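PDB 3L9V: putative thiol-disulfide isomerase or thioredoxin from Salmonella enterica subsp. enterica serovar Typhimurium, which probably catalyses thiol-disulfide exchange as a DsbA-like oxidoreductase of the thioredoxin superfamily. Local coordinates for residues Ala17-Phe22 / Lys139-Arg144; Ala31-Gln34 / Val38-Ala41; Met52-Val57 / Val82-Phe87; Leu67-Ala72 / Arg120-Pro125; Val106-Ser109 / Ser114-Glu117. All coordinates share one frame; numbering follows the deposited sequence.

All five contacts lie in one DsbA-like chain: a thioredoxin-type sheet carrying a helical insertion. Strands 18-22 and 52-56 are parallel neighbours in the sheet, which joins contact 1 to contact 3. Contact 2 sits in the broken helix between these strands, its centre about 11 Å from that of contact 3, with Asp39 and Lys54 forming a salt bridge between them. Contacts 4 and 5 both use helix 115-121, and their centres are about 12 Å apart. Contact 1 closes around the rest, since its segments come first and last along the chain. Contact 3 ties the sheet to helix 80-93 of the insertion, and its segments alternate with those of contact 4, so sheet and insertion are interlocked.

Contact 1. Residues Ala17-Phe22 / Lys139-Arg144; sequences AVVEFF and KEYGVR
Phe21 is gripped from two directions by the chain around Gly142. Val143 CG2 stands over the centre of one face of the phenyl ring, 3.6 Å from the centroid of the Phe21 ring and almost on its normal, a clear CH-pi contact. Tyr141 comes at the ring's edge instead. Phe21 CE1 and CZ push against the face of the tyrosine in an offset edge-to-face pair, with the centroids of the Phe21 and Tyr141 rings 5.3 Å apart and the planes at 60°. The closest approach is Phe21 CZ to Tyr141 CD1, 3.6 Å. Two residues back along the strand, Val19 CG2 reaches the far end of the tyrosine, 3.4 Å from Tyr141 OH.

What brings Tyr141 and Val143 to the same strand is the end of helix 125-140. Gly142 takes positive phi in a Schellman motif, its N bonded to Lys139 O at 3.2 Å, and the chain turns there so that both flanking side chains start toward strand 18-22. Val143 has CG1 anti to its N (chi1 -179°), which leaves CG2 as the branch over the phenyl face.

The contact is buried, packed against the mixed thioredoxin-type sheet. Strand 18-22 runs between strands 148-151 and 52-56, and each supplies an aromatic neighbour: Tyr150 meets the Tyr141 ring and Tyr55 meets Phe21, while Val18 packs on helix 167-182.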
# COMPACT_ATOMS: atom_id res chain seq x y z
N ALA A 17 -8.91 -10.04 -1.01
CA ALA A 17 -10.11 -9.42 -1.57
C ALA A 17 -9.82 -8.05 -2.15
O ALA A 17 -10.37 -7.69 -3.20
CB ALA A 17 -11.21 -9.30 -0.53
N VAL A 18 -9.00 -7.28 -1.45
CA VAL A 18 -8.51 -6.02 -1.99
C VAL A 18 -7.00 -5.95 -1.84
O VAL A 18 -6.44 -6.29 -0.79
CB VAL A 18 -9.15 -4.77 -1.32
CG1 VAL A 18 -8.62 -3.50 -1.97
CG2 VAL A 18 -10.65 -4.81 -1.43
N VAL A 19 -6.34 -5.54 -2.90
CA VAL A 19 -4.91 -5.30 -2.89
C VAL A 19 -4.68 -3.87 -3.38
O VAL A 19 -5.28 -3.46 -4.37
CB VAL A 19 -4.20 -6.26 -3.84
CG1 VAL A 19 -2.73 -5.88 -4.02
CG2 VAL A 19 -4.34 -7.72 -3.34
N GLU A 20 -3.84 -3.13 -2.67
CA GLU A 20 -3.43 -1.80 -3.13
C GLU A 20 -1.89 -1.66 -3.24
O GLU A 20 -1.16 -1.81 -2.27
CB GLU A 20 -4.01 -0.71 -2.22
CG GLU A 20 -3.55 0.68 -2.59
CD GLU A 20 -4.07 1.76 -1.65
OE1 GLU A 20 -5.03 1.53 -0.88
OE2 GLU A 20 -3.50 2.86 -1.69
N PHE A 21 -1.40 -1.43 -4.45
CA PHE A 21 0.00 -1.09 -4.63
C PHE A 21 0.13 0.41 -4.45
O PHE A 21 -0.66 1.19 -5.02
CB PHE A 21 0.50 -1.51 -6.01
CG PHE A 21 0.61 -3.01 -6.19
CD1 PHE A 21 -0.53 -3.78 -6.43
CD2 PHE A 21 1.84 -3.65 -6.11
CE1 PHE A 21 -0.44 -5.17 -6.62
CE2 PHE A 21 1.94 -5.05 -6.26
CZ PHE A 21 0.80 -5.80 -6.53
N PHE A 22 1.11 0.82 -3.64
CA PHE A 22 1.26 2.22 -3.25
C PHE A 22 2.74 2.54 -3.10
O PHE A 22 3.58 1.64 -3.10
CB PHE A 22 0.53 2.52 -1.92
CG PHE A 22 1.31 2.06 -0.65
CD1 PHE A 22 1.44 0.71 -0.35
CD2 PHE A 22 1.91 2.99 0.19
CE1 PHE A 22 2.16 0.29 0.79
CE2 PHE A 22 2.63 2.59 1.32
CZ PHE A 22 2.74 1.23 1.63
N LYS A 139 4.55 -7.56 -10.96
CA LYS A 139 4.53 -8.03 -12.34
C LYS A 139 3.26 -8.82 -12.68
O LYS A 139 2.73 -8.66 -13.77
CB LYS A 139 5.80 -8.82 -12.69
CG LYS A 139 7.10 -8.06 -12.44
CD LYS A 139 8.31 -8.82 -12.97
CE LYS A 139 8.34 -10.25 -12.44
NZ LYS A 139 9.46 -11.02 -13.03
N GLU A 140 2.76 -9.61 -11.73
CA GLU A 140 1.57 -10.44 -11.97
C GLU A 140 0.30 -9.63 -12.12
O GLU A 140 -0.57 -9.99 -12.91
CB GLU A 140 1.39 -11.47 -10.85
CG GLU A 140 2.51 -12.53 -10.79
CD GLU A 140 2.25 -13.58 -9.72
OE1 GLU A 140 1.08 -13.75 -9.30
OE2 GLU A 140 3.22 -14.22 -9.30
N TYR A 141 0.18 -8.55 -11.35
CA TYR A 141 -0.99 -7.69 -11.39
C TYR A 141 -0.89 -6.71 -12.55
O TYR A 141 -1.83 -5.98 -12.81
CB TYR A 141 -1.15 -6.90 -10.08
CG TYR A 141 -1.81 -7.67 -8.98
CD1 TYR A 141 -1.06 -8.44 -8.11
CD2 TYR A 141 -3.19 -7.64 -8.81
CE1 TYR A 141 -1.66 -9.16 -7.11
CE2 TYR A 141 -3.80 -8.36 -7.80
CZ TYR A 141 -3.01 -9.12 -6.96
OH TYR A 141 -3.57 -9.85 -5.94
N GLY A 142 0.26 -6.67 -13.20
CA GLY A 142 0.47 -5.76 -14.31
C GLY A 142 0.47 -4.30 -13.87
O GLY A 142 -0.05 -3.44 -14.57
N VAL A 143 1.08 -4.02 -12.72
CA VAL A 143 1.00 -2.67 -12.14
C VAL A 143 1.69 -1.63 -13.00
O VAL A 143 2.78 -1.86 -13.50
CB VAL A 143 1.60 -2.62 -10.72
CG1 VAL A 143 1.49 -1.21 -10.15
CG2 VAL A 143 0.85 -3.60 -9.84
N ARG A 144 1.07 -0.47 -13.15
CA ARG A 144 1.62 0.59 -14.01
C ARG A 144 1.90 1.89 -13.25
O ARG A 144 2.50 2.82 -13.79
CB ARG A 144 0.65 0.88 -15.16
CG ARG A 144 0.47 -0.30 -16.12
CD ARG A 144 -0.40 0.08 -17.31
NE ARG A 144 -1.82 -0.06 -17.02
CZ ARG A 144 -2.65 0.95 -16.84
NH1 ARG A 144 -2.21 2.20 -16.94
NH2 ARG A 144 -3.93 0.72 -16.58

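Contact 2. Residues Ala31-Gln34 / Val38-Ala41; sequences AFSQ and VDQA
Phe32 and Val38 meet at the break in the long helix that follows the first core strand of the thioredoxin fold, the helix that begins at the probable CxxC motif and here runs as 27-35 and then 38-43. Starting at the root of the phenylalanine, Phe32 CB lies 3.8 Å from Asp39 OD1. Next, Phe32 CG is 3.9 Å from Val38 CB, the branch point of the valine. The two methyls then divide the near side of the ring: Val38 CG2 is 4.0 Å from Phe32 CD1, while CG1 sits over the face, shifted toward the CD2 side, 3.9 Å from the centroid of the Phe32 ring in a CH-pi contact. Beyond the valine, the phenylalanine touches helix 167-182 through Phe170 and Tyr174.

A backbone bond ties the break as well. Asp39 N donates to Phe32 O at 3.0 Å, nearly straight at 170°, but arrives from above the carbonyl plane. The aspartate carboxylate runs back past Ser33, with Asp39 OD2 3.7 Å from Ser33 CB, before forming its salt bridge with Lys54. Phe32 O has a second donor: water 1, 2.9 Å from Phe32 O, gives it a hydrogen and accepts one from Gln40 N.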
# COMPACT_ATOMS: atom_id res chain seq x y z
N ALA A 31 -2.89 10.72 0.13
CA ALA A 31 -4.28 11.13 0.30
C ALA A 31 -5.21 9.94 0.63
O ALA A 31 -6.04 10.02 1.55
CB ALA A 31 -4.79 11.92 -0.94
N PHE A 32 -5.09 8.84 -0.12
CA PHE A 32 -5.99 7.70 0.14
C PHE A 32 -5.83 7.17 1.58
O PHE A 32 -6.80 6.82 2.26
CB PHE A 32 -5.73 6.53 -0.82
CG PHE A 32 -6.38 6.69 -2.16
CD1 PHE A 32 -6.83 7.94 -2.60
CD2 PHE A 32 -6.54 5.60 -3.00
CE1 PHE A 32 -7.42 8.08 -3.84
CE2 PHE A 32 -7.14 5.74 -4.24
CZ PHE A 32 -7.57 6.97 -4.67
N SER A 33 -4.58 7.10 2.03
CA SER A 33 -4.27 6.45 3.30
C SER A 33 -4.52 7.38 4.48
O SER A 33 -5.13 6.99 5.47
CB SER A 33 -2.81 6.00 3.32
OG SER A 33 -2.37 5.70 4.63
N GLN A 34 -4.06 8.62 4.35
CA GLN A 34 -3.89 9.49 5.51
C GLN A 34 -4.84 10.69 5.62
O GLN A 34 -5.15 11.12 6.73
CB GLN A 34 -2.43 9.99 5.55
CG GLN A 34 -1.39 8.88 5.63
CD GLN A 34 -1.49 8.11 6.93
OE1 GLN A 34 -1.12 8.78 8.01
NE2 GLN A 34 -1.91 6.94 6.97
N VAL A 38 -9.94 7.09 2.18
CA VAL A 38 -10.35 6.16 1.14
C VAL A 38 -9.98 4.71 1.53
O VAL A 38 -10.80 3.82 1.44
CB VAL A 38 -9.75 6.55 -0.23
CG1 VAL A 38 -9.99 5.47 -1.27
CG2 VAL A 38 -10.35 7.89 -0.71
N ASP A 39 -8.74 4.49 1.97
CA ASP A 39 -8.36 3.16 2.47
C ASP A 39 -9.35 2.68 3.55
O ASP A 39 -9.83 1.54 3.53
CB ASP A 39 -6.92 3.16 3.02
CG ASP A 39 -5.86 3.09 1.93
OD1 ASP A 39 -6.23 3.09 0.73
OD2 ASP A 39 -4.66 3.00 2.26
N GLN A 40 -9.69 3.56 4.48
CA GLN A 40 -10.59 3.19 5.57
C GLN A 40 -12.00 2.89 5.05
O GLN A 40 -12.62 1.92 5.47
CB GLN A 40 -10.60 4.29 6.62
CG GLN A 40 -11.66 4.17 7.68
CD GLN A 40 -11.80 5.46 8.49
OE1 GLN A 40 -10.83 6.20 8.68
NE2 GLN A 40 -13.01 5.73 8.98
N ALA A 41 -12.50 3.72 4.14
CA ALA A 41 -13.82 3.48 3.55
C ALA A 41 -13.85 2.13 2.81
O ALA A 41 -14.86 1.44 2.80
CB ALA A 41 -14.21 4.63 2.61
O HOH W 1 -7.87 5.82 4.76

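Contact 3. Residues Met52-Val57 / Val82-Phe87; sequences MVKYHV and VIEKAF
Lys54 NZ and Glu84 OE2 form a salt bridge that carries this contact by itself. The modelled separation of Lys54 NZ and Glu84 OE2 is 2.5 Å, very short for such a bond, so the exact value deserves caution although the pairing is plain. One carboxylate oxygen does the work: OE2 takes the ammonium and also lies closest to the lysine methylenes, whereas Glu84 OE1 stays farther off, its nearest lysine atom being Lys54 CD at 4.0 Å. The lysine chain kinks at its third torsion (chi3 66°), and the bend carries CE and NZ round to the acid, with Lys54 CE 3.5 Å from Glu84 OE2. The glutamate comes in straight, CG trans to N and the chain extended beyond it, and the two side chains cross at about a right angle. This length is needed, because the CA atoms of Lys54 and Glu84 are 9.9 Å apart.

Strand 52-56 is an outer strand of the thioredoxin-type sheet, and helix 80-93 belongs to the helical insertion that distinguishes DsbA-like proteins. The bridge therefore joins the two parts of the fold through buried charges, close to the probable CxxC motif.

Both ends have further partners. Lys54 NZ is gripped by a second carboxylate, in a salt bridge with Asp39 OD2, and Lys54 makes a cation-pi contact with Phe22, while Ser33 OG makes a weak hydrogen bond with Glu84 OE2. Farther out, Met52 packs on Ile42 of helix 38-43, and Ile83 lies on Ala74 of helix 64-77.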
# COMPACT_ATOMS: atom_id res chain seq x y z
N MSE A 52 -7.80 -6.57 3.09
CA MSE A 52 -7.14 -5.62 2.22
C MSE A 52 -5.68 -5.69 2.60
O MSE A 52 -5.34 -5.57 3.77
CB MSE A 52 -7.64 -4.19 2.47
CG MSE A 52 -6.84 -3.13 1.70
SE MSE A 52 -7.63 -1.36 1.93
CE MSE A 52 -6.71 -0.31 0.61
N VAL A 53 -4.83 -5.85 1.59
CA VAL A 53 -3.39 -5.91 1.76
C VAL A 53 -2.73 -4.83 0.90
O VAL A 53 -3.15 -4.62 -0.24
CB VAL A 53 -2.85 -7.29 1.35
CG1 VAL A 53 -1.39 -7.38 1.65
CG2 VAL A 53 -3.62 -8.39 2.10
N LYS A 54 -1.70 -4.18 1.44
CA LYS A 54 -0.96 -3.16 0.70
C LYS A 54 0.46 -3.57 0.43
O LYS A 54 1.19 -4.09 1.30
CB LYS A 54 -0.99 -1.80 1.43
CG LYS A 54 -2.38 -1.32 1.75
CD LYS A 54 -2.37 0.11 2.28
CE LYS A 54 -1.91 1.08 1.21
NZ LYS A 54 -2.04 2.52 1.60
N TYR A 55 0.88 -3.31 -0.79
CA TYR A 55 2.20 -3.62 -1.21
C TYR A 55 2.87 -2.36 -1.70
O TYR A 55 2.27 -1.62 -2.48
CB TYR A 55 2.17 -4.62 -2.37
CG TYR A 55 1.50 -5.93 -2.05
CD1 TYR A 55 1.90 -6.70 -0.96
CD2 TYR A 55 0.51 -6.44 -2.88
CE1 TYR A 55 1.30 -7.93 -0.69
CE2 TYR A 55 -0.10 -7.67 -2.62
CZ TYR A 55 0.31 -8.41 -1.53
OH TYR A 55 -0.29 -9.61 -1.28
N HIS A 56 4.12 -2.18 -1.30
CA HIS A 56 4.92 -1.03 -1.70
C HIS A 56 5.64 -1.25 -3.02
O HIS A 56 6.07 -2.37 -3.33
CB HIS A 56 5.92 -0.66 -0.60
CG HIS A 56 6.43 0.74 -0.72
ND1 HIS A 56 7.63 1.06 -1.33
CD2 HIS A 56 5.88 1.92 -0.35
CE1 HIS A 56 7.78 2.37 -1.33
NE2 HIS A 56 6.74 2.92 -0.72
N VAL A 57 5.77 -0.19 -3.82
CA VAL A 57 6.41 -0.30 -5.12
C VAL A 57 7.73 0.47 -5.07
O VAL A 57 7.82 1.54 -4.46
CB VAL A 57 5.52 0.20 -6.29
CG1 VAL A 57 4.08 -0.35 -6.16
CG2 VAL A 57 5.52 1.70 -6.38
N VAL A 82 1.28 1.20 12.12
CA VAL A 82 2.14 2.28 12.62
C VAL A 82 3.18 2.70 11.59
O VAL A 82 3.54 3.87 11.49
CB VAL A 82 2.84 1.93 13.96
CG1 VAL A 82 1.82 1.70 15.03
CG2 VAL A 82 3.73 0.69 13.80
N ILE A 83 3.67 1.73 10.83
CA ILE A 83 4.71 2.05 9.84
C ILE A 83 4.14 2.95 8.73
O ILE A 83 4.81 3.86 8.25
CB ILE A 83 5.33 0.77 9.25
CG1 ILE A 83 6.18 0.09 10.33
CG2 ILE A 83 6.19 1.09 8.06
CD1 ILE A 83 7.25 1.04 10.91
N GLU A 84 2.89 2.72 8.34
CA GLU A 84 2.32 3.47 7.21
C GLU A 84 2.18 4.94 7.59
O GLU A 84 2.58 5.83 6.85
CB GLU A 84 0.97 2.88 6.78
CG GLU A 84 0.45 3.47 5.48
CD GLU A 84 -0.84 2.81 4.98
OE1 GLU A 84 -1.40 1.93 5.67
OE2 GLU A 84 -1.29 3.18 3.89
N LYS A 85 1.60 5.17 8.76
CA LYS A 85 1.44 6.49 9.33
C LYS A 85 2.80 7.16 9.50
O LYS A 85 2.97 8.32 9.14
CB LYS A 85 0.72 6.38 10.67
CG LYS A 85 0.13 7.69 11.15
CD LYS A 85 -0.89 7.49 12.27
NZ LYS A 85 -2.19 8.74 14.04
N ALA A 86 3.77 6.41 10.02
CA ALA A 86 5.10 6.98 10.25
C ALA A 86 5.83 7.44 8.98
O ALA A 86 6.43 8.52 8.96
CB ALA A 86 5.98 6.02 11.06
N PHE A 87 5.80 6.62 7.93
CA PHE A 87 6.51 6.97 6.70
C PHE A 87 5.83 8.07 5.87
O PHE A 87 6.51 8.82 5.16
CB PHE A 87 6.80 5.73 5.86
CG PHE A 87 8.00 4.93 6.34
CD1 PHE A 87 9.25 5.52 6.44
CD2 PHE A 87 7.88 3.60 6.65
CE1 PHE A 87 10.35 4.79 6.86
CE2 PHE A 87 8.98 2.87 7.09
CZ PHE A 87 10.20 3.46 7.20

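Contact 4. Residues Leu67-Ala72 / Arg120-Pro125; sequences LTRAWA and RSIKSP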
# COMPACT_ATOMS: atom_id res chain seq x y z
N LEU A 67 12.43 1.61 1.02
CA LEU A 67 11.08 1.65 1.56
C LEU A 67 10.37 0.29 1.35
O LEU A 67 9.77 -0.23 2.27
CB LEU A 67 10.30 2.82 0.96
CG LEU A 67 10.87 4.16 1.48
CD1 LEU A 67 10.35 5.31 0.67
CD2 LEU A 67 10.51 4.36 2.96
N THR A 68 10.44 -0.27 0.14
CA THR A 68 9.83 -1.57 -0.11
C THR A 68 10.33 -2.65 0.87
O THR A 68 9.55 -3.46 1.35
CB THR A 68 10.07 -2.04 -1.58
OG1 THR A 68 9.37 -1.16 -2.48
CG2 THR A 68 9.58 -3.53 -1.83
N ARG A 69 11.62 -2.65 1.16
CA ARG A 69 12.20 -3.61 2.10
C ARG A 69 11.75 -3.27 3.50
O ARG A 69 11.44 -4.16 4.27
CB ARG A 69 13.74 -3.62 2.00
CG ARG A 69 14.47 -4.62 2.96
CD ARG A 69 15.94 -4.81 2.53
NE ARG A 69 16.04 -5.65 1.34
CZ ARG A 69 16.05 -6.98 1.38
NH1 ARG A 69 15.99 -7.62 2.54
NH2 ARG A 69 16.12 -7.67 0.25
N ALA A 70 11.68 -1.98 3.82
CA ALA A 70 11.20 -1.55 5.13
C ALA A 70 9.75 -1.99 5.32
O ALA A 70 9.38 -2.49 6.39
CB ALA A 70 11.34 -0.04 5.28
N TRP A 71 8.95 -1.83 4.26
CA TRP A 71 7.56 -2.29 4.29
C TRP A 71 7.46 -3.83 4.41
O TRP A 71 6.60 -4.35 5.10
CB TRP A 71 6.85 -1.83 3.02
CG TRP A 71 5.38 -2.07 3.06
CD1 TRP A 71 4.67 -3.01 2.35
CD2 TRP A 71 4.42 -1.36 3.86
NE1 TRP A 71 3.33 -2.93 2.67
CE2 TRP A 71 3.15 -1.92 3.58
CE3 TRP A 71 4.51 -0.31 4.79
CZ2 TRP A 71 1.97 -1.46 4.19
CZ3 TRP A 71 3.35 0.14 5.40
CH2 TRP A 71 2.09 -0.43 5.09
N ALA A 72 8.31 -4.53 3.69
CA ALA A 72 8.39 -5.98 3.82
C ALA A 72 8.62 -6.33 5.30
O ALA A 72 8.03 -7.27 5.83
CB ALA A 72 9.53 -6.51 2.93
N ARG A 120 19.61 -6.75 11.83
CA ARG A 120 19.58 -8.19 11.58
C ARG A 120 18.32 -8.58 10.82
O ARG A 120 18.32 -9.46 9.98
CB ARG A 120 19.67 -8.97 12.90
CG ARG A 120 21.05 -8.93 13.54
CD ARG A 120 21.13 -9.79 14.82
NE ARG A 120 20.09 -9.48 15.81
CZ ARG A 120 20.23 -8.63 16.83
NH1 ARG A 120 21.35 -7.96 17.01
NH2 ARG A 120 19.23 -8.43 17.67
N SER A 121 17.23 -7.89 11.13
CA SER A 121 15.94 -8.30 10.62
C SER A 121 15.73 -7.82 9.19
O SER A 121 15.17 -8.55 8.39
CB SER A 121 14.83 -7.77 11.51
OG SER A 121 14.78 -8.50 12.70
N ILE A 122 16.18 -6.60 8.90
CA ILE A 122 15.91 -5.96 7.61
C ILE A 122 16.41 -6.83 6.46
O ILE A 122 15.92 -6.74 5.32
CB ILE A 122 16.57 -4.55 7.53
CG1 ILE A 122 15.92 -3.70 6.42
CG2 ILE A 122 18.09 -4.66 7.39
CD1 ILE A 122 14.45 -3.30 6.74
N LYS A 123 17.38 -7.69 6.76
CA LYS A 123 17.99 -8.54 5.73
C LYS A 123 17.74 -10.04 5.98
O LYS A 123 18.37 -10.90 5.36
CB LYS A 123 19.49 -8.26 5.62
CG LYS A 123 20.28 -8.46 6.91
CD LYS A 123 21.78 -8.46 6.61
CE LYS A 123 22.61 -9.03 7.75
NZ LYS A 123 22.71 -8.08 8.88
N SER A 124 16.81 -10.33 6.89
CA SER A 124 16.40 -11.70 7.20
C SER A 124 15.78 -12.40 5.99
O SER A 124 15.20 -11.76 5.13
CB SER A 124 15.36 -11.68 8.33
OG SER A 124 14.21 -10.97 7.90
N PRO A 125 15.90 -13.74 5.93
CA PRO A 125 15.23 -14.50 4.88
C PRO A 125 13.74 -14.15 4.75
O PRO A 125 13.25 -13.99 3.63
CB PRO A 125 15.40 -15.95 5.33
CG PRO A 125 16.70 -15.94 6.07
CD PRO A 125 16.79 -14.58 6.75
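Arg69 leaves its helix with CG trans to the backbone N and then bends at chi3 (-75°), which swings the guanidinium round to the carbonyl of Ile122. Ile122 sends CG1 trans to its own N (chi1 -161°), bringing CG1 and CD1 alongside the aliphatic part of the arginine. The two side chains pass obliquely: Arg69 CG is 3.9 Å from Ile122 CG1, and Ile122 CD1 goes on to the helix surface, 4.0 Å from Ala70 CA.

Beyond this apolar contact comes the polar one, at the end of the arginine. Arg69 NH1 donates to Ile122 O at 2.9 Å, with an angle of 159° at the hydrogen. The oxygen lies in the guanidinium plane, and the donor in turn lies in the carbonyl plane, so both flat groups are turned to suit the bond. Arg69 NH1 also bonds Asn128 OD1 on helix 125-140, which helps fix the rotation of the guanidinium.

The carbonyl is offered by the connection between helices 115-121 and 125-140 of the DsbA-type helical insertion, a type I turn from Ser121 to Ser124. Ser121 O accepts twice there, from Ser124 N at 2.8 Å and from Ser124 OG at 2.6 Å. Ser124 is the N-cap of the next helix, and its OG is also bonded to Val127 N. About one turn on from Arg69 in helix 64-77, Ala72 rests on Met130 and Val131 of helix 125-140.

Contact 5. Residues Val106-Ser109 / Ser114-Glu117; sequences VFMS and SRGE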
# COMPACT_ATOMS: atom_id res chain seq x y z
N VAL A 106 13.11 6.19 11.18
CA VAL A 106 11.65 6.30 11.30
C VAL A 106 11.03 4.93 11.67
O VAL A 106 10.04 4.87 12.40
CB VAL A 106 11.01 6.82 9.99
CG1 VAL A 106 9.50 6.63 10.04
CG2 VAL A 106 11.40 8.29 9.72
N PHE A 107 11.58 3.83 11.15
CA PHE A 107 10.98 2.52 11.43
C PHE A 107 11.14 2.22 12.93
O PHE A 107 10.19 1.83 13.60
CB PHE A 107 11.64 1.43 10.59
CG PHE A 107 10.94 0.10 10.63
CD1 PHE A 107 11.01 -0.71 11.76
CD2 PHE A 107 10.24 -0.36 9.53
CE1 PHE A 107 10.38 -1.95 11.80
CE2 PHE A 107 9.60 -1.60 9.55
CZ PHE A 107 9.66 -2.40 10.69
N MSE A 108 12.36 2.45 13.44
CA MSE A 108 12.66 2.21 14.86
C MSE A 108 11.83 3.07 15.79
O MSE A 108 11.36 2.61 16.81
CB MSE A 108 14.14 2.50 15.15
CG MSE A 108 15.06 1.46 14.56
SE MSE A 108 16.89 2.04 14.76
CE MSE A 108 16.77 2.41 16.70
N SER A 109 11.65 4.33 15.41
CA SER A 109 10.86 5.23 16.23
C SER A 109 9.39 4.83 16.28
O SER A 109 8.72 4.99 17.29
CB SER A 109 10.98 6.66 15.70
OG SER A 109 10.14 7.54 16.43
N SER A 114 14.92 -2.28 18.22
CA SER A 114 16.25 -1.76 18.50
C SER A 114 17.07 -1.70 17.22
O SER A 114 16.77 -2.38 16.22
CB SER A 114 16.96 -2.61 19.56
OG SER A 114 17.34 -3.87 19.04
N ARG A 115 18.10 -0.87 17.26
CA ARG A 115 19.06 -0.78 16.17
C ARG A 115 19.59 -2.13 15.72
O ARG A 115 19.58 -2.44 14.53
CB ARG A 115 20.22 0.13 16.58
CG ARG A 115 21.37 0.14 15.61
CD ARG A 115 20.94 0.60 14.21
NE ARG A 115 22.10 0.67 13.30
CZ ARG A 115 22.87 1.75 13.15
NH1 ARG A 115 22.63 2.86 13.83
NH2 ARG A 115 23.89 1.72 12.31
N GLY A 116 20.05 -2.94 16.68
CA GLY A 116 20.61 -4.25 16.37
C GLY A 116 19.59 -5.23 15.79
O GLY A 116 19.93 -6.04 14.94
N GLU A 117 18.35 -5.17 16.26
CA GLU A 117 17.32 -6.04 15.72
C GLU A 117 16.90 -5.59 14.32
O GLU A 117 16.71 -6.41 13.42
CB GLU A 117 16.11 -6.09 16.64
CG GLU A 117 15.10 -7.17 16.26
CD GLU A 117 15.71 -8.56 16.32
OE1 GLU A 117 16.31 -8.91 17.36
OE2 GLU A 117 15.59 -9.31 15.32
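The corner between helices 100-111 and 115-121, in the helical insertion of this DsbA-like domain, is bridged by Met108 reaching the first turn of the second helix at Arg115. Met108 is modelled as selenomethionine, and only the end of its chain touches. Met108 CE comes closest, 3.6 Å from Arg115 N, and lies 4.1 Å from Arg115 CB. The selenium rides alongside, with Met108 SE 3.8 Å from Arg115 CA. Ser114 is met through its backbone, Met108 CE being 4.2 Å from Ser114 C. The reach is made by a chain that is extended through chi2 and then turns at the selenium (chi3 52°), folding the methyl against the Arg115 backbone.

No hydrogen bond crosses between the segments; the contact is van der Waals packing of a flexible side chain on a helix start. That start is organised by Ser114 as N-cap: Ser114 OG accepts from Glu117 N at 3.2 Å, with an angle of 156°, so the serine side chain serves its own helix while its backbone meets the methyl. Arg115 bends at chi2 and carries its guanidinium away from Met108, to a salt bridge between NE and Asp119 OD2.

The site is at the surface, but its first helix is rooted inward. Next to Met108, Phe107 packs against helix 64-77 and Ile83, and Val106 lies on Ala86, Phe87 and Ala90 of helix 80-93.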